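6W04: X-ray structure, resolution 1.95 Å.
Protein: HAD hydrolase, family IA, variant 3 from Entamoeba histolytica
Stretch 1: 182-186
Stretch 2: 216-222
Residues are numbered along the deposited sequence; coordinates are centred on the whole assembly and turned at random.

Stretch 1 (182-186) ATPIG
Stretch 2, residues 216-222: EMVDLIK

A strand that starts at Thr183 and runs on past Gly186, preceded by Ala182 in a loop, packs against a helix already under way at Glu216 and followed here to Lys222. Their axes approach to 9.4 Å, and their N-to-C directions differ by 134°, so the helix runs obliquely backward across the strand. CA of Thr183 lies 6.6 Å from CA of Ile221, and CA of Ile185 lies 8.7 Å from CA of Met217; the backbones therefore diverge toward the Ile185 end, where longer side chains span the gap. The strand is extended (phi/psi -107/114 at Thr183, -91/145 at Pro184, -121/122 at Ile185), and its alternation turns Thr183 and Ile185 toward the helix and Pro184, C-gamma endo, away. The helix is regular, near -60/-40, with hydrogen bonds from Leu220 N to Glu216 O at 3.0 Å and from Lys222 N to Val218 O at 3.1 Å, and a weak one from Ile221 N to Met217 O at 3.3 Å.

Leu220 points toward the strand and is central to the contact. Its chi1 t (-166°), chi2 p (63°) conformation places CD2 between the two inward strand residues, 3.7 Å from Thr183 CG2 and 3.6 Å from Ile185 CG1. Thr183 is m (-65°), which sets CG2 against Leu220 while OG1 lies 3.5 Å from Ile221 CD1, a van der Waals approach to a methyl group. Ile221 leaves the helix sideways, but chi1 m (-61°) and chi2 m (-90°) bring its CD1 back to the strand. Ile185 is m, t (-61°, 179°); the extended chi2 carries CD1 to 4.1 Å from Met217 CG. Met217, also sideways, is m, t, p (-63°, 167°, 57°). No hydrogen bond crosses the contact, which buries 235 Å² in total and rests largely on apolar packing. Val218, Asp219 and Lys222 lie out of reach; the Lys222 side chain is modelled only to CB.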

ATOM      1  N   ALA A 182       6.531  12.236  -8.160  1.00 39.19           N
ATOM      2  CA  ALA A 182       6.911  10.962  -8.758  1.00 44.20           C
ATOM      3  C   ALA A 182       5.930  10.567  -9.870  1.00 46.17           C
ATOM      4  O   ALA A 182       4.877  11.184 -10.066  1.00 43.18           O
ATOM      5  CB  ALA A 182       6.980   9.871  -7.687  1.00 38.29           C
ATOM      6  N   THR A 183       6.291   9.523 -10.617  1.00 43.87           N
ATOM      7  CA  THR A 183       5.469   9.045 -11.728  1.00 37.87           C
ATOM      8  C   THR A 183       4.788   7.741 -11.337  1.00 40.32           C
ATOM      9  O   THR A 183       5.478   6.728 -11.119  1.00 39.80           O
ATOM     10  CB  THR A 183       6.316   8.850 -12.983  1.00 43.76           C
ATOM     11  OG1 THR A 183       6.823  10.124 -13.415  1.00 47.02           O
ATOM     12  CG2 THR A 183       5.482   8.234 -14.108  1.00 41.29           C
ATOM     13  N   PRO A 184       3.459   7.708 -11.221  1.00 41.95           N
ATOM     14  CA  PRO A 184       2.792   6.510 -10.699  1.00 37.61           C
ATOM     15  C   PRO A 184       2.399   5.533 -11.792  1.00 42.93           C
ATOM     16  O   PRO A 184       2.018   5.906 -12.907  1.00 43.38           O
ATOM     17  CB  PRO A 184       1.536   7.089 -10.022  1.00 36.20           C
ATOM     18  CG  PRO A 184       1.164   8.262 -10.933  1.00 35.96           C
ATOM     19  CD  PRO A 184       2.491   8.784 -11.527  1.00 39.59           C
ATOM     20  N   ILE A 185       2.492   4.253 -11.449  1.00 33.91           N
ATOM     21  CA  ILE A 185       1.976   3.159 -12.269  1.00 39.49           C
ATOM     22  C   ILE A 185       0.970   2.409 -11.403  1.00 38.38           C
ATOM     23  O   ILE A 185       1.306   1.960 -10.301  1.00 35.53           O
ATOM     24  CB  ILE A 185       3.093   2.226 -12.765  1.00 40.51           C
ATOM     25  CG1 ILE A 185       4.088   3.002 -13.645  1.00 40.94           C
ATOM     26  CG2 ILE A 185       2.494   1.017 -13.495  1.00 40.75           C
ATOM     27  CD1 ILE A 185       5.277   2.169 -14.188  1.00 41.26           C
ATOM     28  N   GLY A 186      -0.271   2.309 -11.879  1.00 38.22           N
ATOM     29  CA  GLY A 186      -1.313   1.699 -11.070  1.00 35.52           C
ATOM     30  C   GLY A 186      -1.204   0.184 -11.092  1.00 38.05           C
ATOM     31  O   GLY A 186      -0.789  -0.416 -12.087  1.00 33.67           O
ATOM     32  N   GLU A 216      10.246  -0.004 -20.013  1.00 64.85           N
ATOM     33  CA  GLU A 216       8.969   0.705 -19.993  1.00 63.32           C
ATOM     34  C   GLU A 216       8.954   1.768 -18.903  1.00 63.75           C
ATOM     35  O   GLU A 216       8.460   2.884 -19.116  1.00 63.52           O
ATOM     36  CB  GLU A 216       7.817  -0.276 -19.783  1.00 67.25           C
ATOM     37  CG  GLU A 216       7.528  -1.218 -20.949  1.00 78.60           C
ATOM     38  CD  GLU A 216       6.432  -2.225 -20.612  1.00 90.00           C
ATOM     39  OE1 GLU A 216       6.761  -3.382 -20.270  1.00 91.82           O
ATOM     40  OE2 GLU A 216       5.238  -1.853 -20.668  1.00 93.70           O
ATOM     41  N   MET A 217       9.502   1.438 -17.726  1.00 61.79           N
ATOM     42  CA  MET A 217       9.500   2.364 -16.597  1.00 59.11           C
ATOM     43  C   MET A 217      10.425   3.548 -16.848  1.00 65.84           C
ATOM     44  O   MET A 217      10.081   4.693 -16.526  1.00 62.65           O
ATOM     45  CB  MET A 217       9.904   1.626 -15.317  1.00 55.05           C
ATOM     46  CG  MET A 217       8.920   0.533 -14.920  1.00 54.01           C
ATOM     47  SD  MET A 217       9.499  -0.622 -13.645  1.00 61.48           S
ATOM     48  CE  MET A 217       9.851   0.555 -12.373  1.00 50.07           C
ATOM     49  N   VAL A 218      11.605   3.292 -17.416  1.00 64.51           N
ATOM     50  CA  VAL A 218      12.528   4.379 -17.730  1.00 66.01           C
ATOM     51  C   VAL A 218      11.888   5.334 -18.725  1.00 66.38           C
ATOM     52  O   VAL A 218      11.948   6.559 -18.564  1.00 71.45           O
ATOM     53  CB  VAL A 218      13.861   3.817 -18.258  1.00 70.83           C
ATOM     54  CG1 VAL A 218      14.546   4.825 -19.158  1.00 67.37           C
ATOM     55  CG2 VAL A 218      14.771   3.429 -17.089  1.00 68.02           C
ATOM     56  N   ASP A 219      11.237   4.781 -19.752  1.00 73.12           N
ATOM     57  CA  ASP A 219      10.647   5.618 -20.793  1.00 73.89           C
ATOM     58  C   ASP A 219       9.501   6.452 -20.239  1.00 67.73           C
ATOM     59  O   ASP A 219       9.350   7.625 -20.597  1.00 70.95           O
ATOM     60  CB  ASP A 219      10.168   4.755 -21.963  1.00 74.39           C
ATOM     61  CG  ASP A 219      11.308   4.301 -22.864  1.00 87.30           C
ATOM     62  OD1 ASP A 219      11.449   3.081 -23.095  1.00 87.13           O
ATOM     63  OD2 ASP A 219      12.070   5.170 -23.335  1.00 93.06           O
ATOM     64  N   LEU A 220       8.686   5.866 -19.361  1.00 61.58           N
ATOM     65  CA  LEU A 220       7.578   6.611 -18.777  1.00 58.75           C
ATOM     66  C   LEU A 220       8.071   7.874 -18.073  1.00 68.09           C
ATOM     67  O   LEU A 220       7.444   8.935 -18.178  1.00 73.33           O
ATOM     68  CB  LEU A 220       6.801   5.714 -17.813  1.00 55.84           C
ATOM     69  CG  LEU A 220       5.426   6.216 -17.376  1.00 54.47           C
ATOM     70  CD1 LEU A 220       4.488   6.331 -18.565  1.00 57.24           C
ATOM     71  CD2 LEU A 220       4.843   5.294 -16.306  1.00 65.07           C
ATOM     72  N   ILE A 221       9.207   7.788 -17.374  1.00 60.21           N
ATOM     73  CA  ILE A 221       9.764   8.964 -16.707  1.00 61.55           C
ATOM     74  C   ILE A 221      10.276   9.974 -17.730  1.00 62.34           C
ATOM     75  O   ILE A 221       9.969  11.169 -17.651  1.00 71.32           O
ATOM     76  CB  ILE A 221      10.878   8.550 -15.729  1.00 64.06           C
ATOM     77  CG1 ILE A 221      10.325   7.618 -14.643  1.00 57.26           C
ATOM     78  CG2 ILE A 221      11.558   9.789 -15.138  1.00 67.05           C
ATOM     79  CD1 ILE A 221       9.807   8.322 -13.410  1.00 59.56           C
ATOM     80  N   LYS A 222      11.073   9.511 -18.698  1.00 65.09           N
ATOM     81  CA  LYS A 222      11.600  10.411 -19.724  1.00 74.13           C
ATOM     82  C   LYS A 222      10.484  11.139 -20.468  1.00 82.14           C
ATOM     83  O   LYS A 222      10.668  12.283 -20.897  1.00 87.86           O
ATOM     84  CB  LYS A 222      12.477   9.629 -20.706  1.00 78.17           C
TER